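Local coordinates for copper homeostasis protein CutC (PDB 2BDQ), which probably binds copper ions and is thought to take part in cytoplasmic copper homeostasis, as a TIM-barrel member of the CutC family, at residues Asn47-Leu50 / His51-Ile55; Cys28-Leu31 / Ala32-Gly35. All coordinates share one frame; numbering follows the deposited sequence.

Contact 1: residues Asn47-Leu50 / His51-Ile55; sequences NQYL and HEKGI
Leu50 and Ile55 meet where the chain turns out of helix 40-52 toward the next strand, and their side chains pack tightly. The CG2 methyl of Ile55 lies 3.4 Å from Leu50 CB and 3.5 Å from Leu50 CD2, both closer than ordinary carbon contacts. Ile55 puts CG2 between its backbone N and carbonyl carbon because CG1 runs anti to the N (chi1 168°), and it is this short branch that faces the leucine. Close by, the aliphatic part of Lys53 passes Tyr49, with Lys53 CD 3.6 Å from Tyr49 CE2 on an oblique approach to the ring. A bend at the third torsion of the lysine (chi3 72°) carries its amine on to the carbonyl oxygen of Leu17. These contacts accompany a Schellman motif, the classic way of ending a helix: Ile55 N donates to Leu50 O at 3.0 Å, Gly54 N donates to His51 O at 2.9 Å, and Gly54 takes up positive phi as the C-prime residue. Behind the cap, Glu52 N still makes a helical bond to Gln48 O at 3.1 Å. A water bridges the same turn, donating to Tyr49 O at 3.0 Å and to Glu52 OE2 at 2.8 Å, so the carboxylate is linked back to the helix backbone. Farther out, Asp91 accepts a hydrogen bond from His51 NE2. Val25 of strand 24-28 touches both Leu50 and Ile55, which seats the helix end against the barrel, while Tyr49 packs on Leu73 of the second subunit.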
ATOM      1  N   ASN A  47      12.658   3.120  -8.212  1.00 17.46           N
ATOM      2  CA  ASN A  47      14.033   2.650  -8.373  1.00 20.28           C
ATOM      3  C   ASN A  47      14.763   3.385  -9.488  1.00 21.73           C
ATOM      4  O   ASN A  47      15.911   3.793  -9.328  1.00 22.33           O
ATOM      5  CB  ASN A  47      14.070   1.147  -8.664  1.00 19.75           C
ATOM      6  CG  ASN A  47      13.682   0.311  -7.464  1.00 22.19           C
ATOM      7  OD1 ASN A  47      13.667  -0.919  -7.529  1.00 24.47           O
ATOM      8  ND2 ASN A  47      13.356   0.972  -6.360  1.00 24.01           N
ATOM      9  N   GLN A  48      14.098   3.551 -10.624  1.00 23.46           N
ATOM     10  CA  GLN A  48      14.703   4.244 -11.755  1.00 24.34           C
ATOM     11  C   GLN A  48      14.888   5.722 -11.438  1.00 23.60           C
ATOM     12  O   GLN A  48      15.911   6.307 -11.776  1.00 23.63           O
ATOM     13  CB  GLN A  48      13.828   4.081 -13.000  1.00 26.56           C
ATOM     14  CG  GLN A  48      14.384   4.736 -14.257  1.00 31.23           C
ATOM     15  CD  GLN A  48      13.553   4.403 -15.487  1.00 35.03           C
ATOM     16  OE1 GLN A  48      13.254   3.231 -15.750  1.00 37.87           O
ATOM     17  NE2 GLN A  48      13.177   5.427 -16.249  1.00 35.78           N
ATOM     18  N   TYR A  49      13.897   6.317 -10.783  1.00 23.35           N
ATOM     19  CA  TYR A  49      13.957   7.728 -10.422  1.00 23.68           C
ATOM     20  C   TYR A  49      15.066   7.991  -9.411  1.00 24.01           C
ATOM     21  O   TYR A  49      15.862   8.908  -9.579  1.00 26.20           O
ATOM     22  CB  TYR A  49      12.627   8.184  -9.827  1.00 24.80           C
ATOM     23  CG  TYR A  49      12.584   9.653  -9.478  1.00 27.55           C
ATOM     24  CD1 TYR A  49      12.370  10.617 -10.459  1.00 28.32           C
ATOM     25  CD2 TYR A  49      12.760  10.080  -8.162  1.00 28.04           C
ATOM     26  CE1 TYR A  49      12.326  11.978 -10.136  1.00 31.30           C
ATOM     27  CE2 TYR A  49      12.721  11.430  -7.829  1.00 29.77           C
ATOM     28  CZ  TYR A  49      12.500  12.374  -8.821  1.00 30.32           C
ATOM     29  OH  TYR A  49      12.443  13.712  -8.499  1.00 31.93           O
ATOM     30  N   LEU A  50      15.114   7.185  -8.356  1.00 23.36           N
ATOM     31  CA  LEU A  50      16.130   7.353  -7.329  1.00 21.78           C
ATOM     32  C   LEU A  50      17.531   7.009  -7.831  1.00 21.93           C
ATOM     33  O   LEU A  50      18.482   7.733  -7.547  1.00 21.10           O
ATOM     34  CB  LEU A  50      15.782   6.509  -6.105  1.00 21.86           C
ATOM     35  CG  LEU A  50      14.515   6.950  -5.366  1.00 21.99           C
ATOM     36  CD1 LEU A  50      14.119   5.880  -4.371  1.00 20.09           C
ATOM     37  CD2 LEU A  50      14.743   8.297  -4.672  1.00 21.55           C
ATOM     38  N   HIS A  51      17.668   5.913  -8.572  1.00 22.95           N
ATOM     39  CA  HIS A  51      18.976   5.539  -9.099  1.00 24.63           C
ATOM     40  C   HIS A  51      19.501   6.667  -9.976  1.00 26.63           C
ATOM     41  O   HIS A  51      20.693   6.965  -9.978  1.00 28.05           O
ATOM     42  CB  HIS A  51      18.880   4.252  -9.920  1.00 24.38           C
ATOM     43  CG  HIS A  51      18.681   3.020  -9.094  1.00 24.38           C
ATOM     44  ND1 HIS A  51      18.349   1.801  -9.645  1.00 24.59           N
ATOM     45  CD2 HIS A  51      18.764   2.818  -7.758  1.00 23.04           C
ATOM     46  CE1 HIS A  51      18.234   0.902  -8.686  1.00 22.85           C
ATOM     47  NE2 HIS A  51      18.481   1.493  -7.531  1.00 25.44           N
ATOM     48  N   GLU A  52      18.596   7.297 -10.715  1.00 28.24           N
ATOM     49  CA  GLU A  52      18.953   8.402 -11.594  1.00 30.30           C
ATOM     50  C   GLU A  52      19.548   9.556 -10.776  1.00 30.97           C
ATOM     51  O   GLU A  52      20.447  10.252 -11.251  1.00 30.25           O
ATOM     52  CB  GLU A  52      17.703   8.850 -12.353  1.00 34.17           C
ATOM     53  CG  GLU A  52      17.902   9.868 -13.459  1.00 38.66           C
ATOM     54  CD  GLU A  52      16.655   9.998 -14.336  1.00 43.12           C
ATOM     55  OE1 GLU A  52      16.362   9.034 -15.084  1.00 43.10           O
ATOM     56  OE2 GLU A  52      15.961  11.045 -14.266  1.00 44.00           O
ATOM     57  N   LYS A  53      19.063   9.745  -9.546  1.00 29.78           N
ATOM     58  CA  LYS A  53      19.567  10.806  -8.670  1.00 29.13           C
ATOM     59  C   LYS A  53      20.694  10.285  -7.778  1.00 29.10           C
ATOM     60  O   LYS A  53      21.147  10.970  -6.859  1.00 29.76           O
ATOM     61  CB  LYS A  53      18.439  11.369  -7.798  1.00 28.35           C
ATOM     62  CG  LYS A  53      17.330  12.041  -8.582  1.00 28.77           C
ATOM     63  CD  LYS A  53      16.167  12.466  -7.696  1.00 29.58           C
ATOM     64  CE  LYS A  53      16.502  13.650  -6.815  1.00 30.45           C
ATOM     65  NZ  LYS A  53      15.299  14.068  -6.045  1.00 29.43           N
ATOM     66  N   GLY A  54      21.137   9.063  -8.052  1.00 28.73           N
ATOM     67  CA  GLY A  54      22.215   8.470  -7.279  1.00 27.86           C
ATOM     68  C   GLY A  54      21.896   8.092  -5.843  1.00 27.20           C
ATOM     69  O   GLY A  54      22.699   8.318  -4.939  1.00 26.87           O
ATOM     70  N   ILE A  55      20.724   7.520  -5.616  1.00 25.93           N
ATOM     71  CA  ILE A  55      20.364   7.113  -4.266  1.00 26.03           C
ATOM     72  C   ILE A  55      19.852   5.673  -4.271  1.00 24.48           C
ATOM     73  O   ILE A  55      19.104   5.273  -5.164  1.00 22.79           O
ATOM     74  CB  ILE A  55      19.316   8.070  -3.659  1.00 26.36           C
ATOM     75  CG1 ILE A  55      18.746   7.476  -2.378  1.00 28.33           C
ATOM     76  CG2 ILE A  55      18.228   8.352  -4.668  1.00 29.99           C
ATOM     77  CD1 ILE A  55      17.777   8.385  -1.670  1.00 29.89           C
TER
HETATM   78  O   HOH W   1      15.442  11.233 -11.491  1.00 42.77           O

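Contact 2: residues Cys28-Leu31 / Ala32-Gly35; sequences CDNL and AVGG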
ATOM      1  N   CYS A  28       8.168   2.073   0.658  1.00 20.83           N
ATOM      2  CA  CYS A  28       7.019   1.292   1.078  1.00 22.35           C
ATOM      3  C   CYS A  28       5.752   2.109   0.892  1.00 21.82           C
ATOM      4  O   CYS A  28       5.789   3.220   0.357  1.00 20.78           O
ATOM      5  CB  CYS A  28       7.161   0.817   2.535  1.00 25.88           C
ATOM      6  SG  CYS A  28       7.903   1.967   3.720  1.00 30.20           S
ATOM      7  N   ASP A  29       4.621   1.543   1.284  1.00 20.15           N
ATOM      8  CA  ASP A  29       3.366   2.259   1.179  1.00 18.43           C
ATOM      9  C   ASP A  29       2.701   2.074   2.535  1.00 17.27           C
ATOM     10  O   ASP A  29       3.285   1.466   3.437  1.00 16.75           O
ATOM     11  CB  ASP A  29       2.510   1.665   0.049  1.00 18.92           C
ATOM     12  CG  ASP A  29       1.224   2.439  -0.186  1.00 19.69           C
ATOM     13  OD1 ASP A  29       1.192   3.660   0.061  1.00 23.89           O
ATOM     14  OD2 ASP A  29       0.237   1.835  -0.637  1.00 23.35           O
ATOM     15  N   ASN A  30       1.506   2.632   2.697  1.00 15.70           N
ATOM     16  CA  ASN A  30       0.754   2.478   3.930  1.00 14.49           C
ATOM     17  C   ASN A  30       1.592   2.719   5.194  1.00 14.86           C
ATOM     18  O   ASN A  30       1.693   1.833   6.044  1.00 13.95           O
ATOM     19  CB  ASN A  30       0.189   1.052   3.972  1.00 13.65           C
ATOM     20  CG  ASN A  30      -1.020   0.917   4.878  1.00 12.70           C
ATOM     21  OD1 ASN A  30      -1.238   1.729   5.774  1.00 12.85           O
ATOM     22  ND2 ASN A  30      -1.806  -0.130   4.653  1.00 13.52           N
ATOM     23  N   LEU A  31       2.188   3.900   5.337  1.00 15.34           N
ATOM     24  CA  LEU A  31       2.974   4.161   6.540  1.00 15.63           C
ATOM     25  C   LEU A  31       2.106   4.243   7.792  1.00 16.25           C
ATOM     26  O   LEU A  31       2.607   4.141   8.914  1.00 15.66           O
ATOM     27  CB  LEU A  31       3.792   5.442   6.383  1.00 15.75           C
ATOM     28  CG  LEU A  31       4.965   5.290   5.406  1.00 13.54           C
ATOM     29  CD1 LEU A  31       5.769   6.584   5.346  1.00 15.50           C
ATOM     30  CD2 LEU A  31       5.848   4.143   5.852  1.00 13.83           C
ATOM     31  N   ALA A  32       0.801   4.415   7.603  1.00 17.30           N
ATOM     32  CA  ALA A  32      -0.108   4.489   8.736  1.00 16.85           C
ATOM     33  C   ALA A  32      -0.091   3.184   9.527  1.00 17.89           C
ATOM     34  O   ALA A  32      -0.368   3.175  10.727  1.00 18.38           O
ATOM     35  CB  ALA A  32      -1.522   4.783   8.258  1.00 17.66           C
ATOM     36  N   VAL A  33       0.238   2.082   8.863  1.00 17.49           N
ATOM     37  CA  VAL A  33       0.259   0.795   9.541  1.00 17.58           C
ATOM     38  C   VAL A  33       1.705   0.339   9.772  1.00 17.97           C
ATOM     39  O   VAL A  33       1.966  -0.790  10.193  1.00 18.37           O
ATOM     40  CB  VAL A  33      -0.550  -0.258   8.723  1.00 18.12           C
ATOM     41  CG1 VAL A  33       0.248  -0.741   7.519  1.00 18.60           C
ATOM     42  CG2 VAL A  33      -0.942  -1.406   9.614  1.00 23.17           C
ATOM     43  N   GLY A  34       2.645   1.243   9.507  1.00 16.17           N
ATOM     44  CA  GLY A  34       4.049   0.934   9.703  1.00 16.03           C
ATOM     45  C   GLY A  34       4.798   0.640   8.416  1.00 15.20           C
ATOM     46  O   GLY A  34       6.011   0.426   8.432  1.00 11.85           O
ATOM     47  N   GLY A  35       4.072   0.604   7.303  1.00 14.38           N
ATOM     48  CA  GLY A  35       4.707   0.354   6.021  1.00 16.44           C
ATOM     49  C   GLY A  35       4.505  -1.033   5.437  1.00 16.25           C
ATOM     50  O   GLY A  35       4.724  -2.036   6.115  1.00 17.36           O
TER
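Asn30 O is gripped by two backbone N-H groups, Val33 N at 3.2 Å and Gly35 N at 3.0 Å, which reach it from opposite faces of its carbonyl plane. The turn they close includes a short 3-10 segment in the loop that leads from strand 24-28 to helix 40-52 of the TIM barrel; one carbonyl thus accepts from both Val33, at the end of the 3-10 segment, and Gly35, just beyond it. The bond from Val33 is the straighter of the two, 157° at the hydrogen against 132° for Gly35. Gly34 N adds a third bond, to Leu31 O at 3.0 Å, and stands well above that carbonyl's plane. Over the turn, the CG1 methyl of Val33 rests against the amide of Asn30, 3.4 Å from Asn30 CG. The asparagine reaches it with CG anti to its backbone N (chi1 -157°), and the two side chains meet at a slant. The amide end of Asn30 lies in the subunit interface: its ND2 bonds to Asp29 OD1 of the second subunit, and the reciprocal pair forms as well. Asp29 OD2 also bonds to Thr36 of that subunit, so the carboxylate is held at both oxygens, and Asp29 OD1 receives a weak bond from Asn30 N in its own chain. Within the chain, Glu9 of strand 3-9 accepts from Leu31 N, joining the loop to the first barrel strand, and Arg62 donates to Gly35 O. Leu31 CD2 lies 4.0 Å from Gly35 CA, and the same alpha carbon makes a CA-H...O contact with Asp29 O at 3.2 Å.

Both contacts belong to one beta-alpha-beta unit of the barrel, contact 2 on the loop leading into helix 40-52 and contact 1 where that helix ends before strand 56-60. Their centres lie about 21 Å apart, and their nearest atoms, about 9 Å apart, do not touch. Each mixes buried and exposed residues, but contact 1 is the farther from the chain's centre. Its apolar pair presses on the barrel while the polar ends of His51 and Lys53 bond to Asp91 and Leu17 of the same chain, and the second subunit reaches it at a single residue, through packing. In contact 2, polar side chains carry reciprocal bonds across the dimer interface, and backbone amides shape the loop.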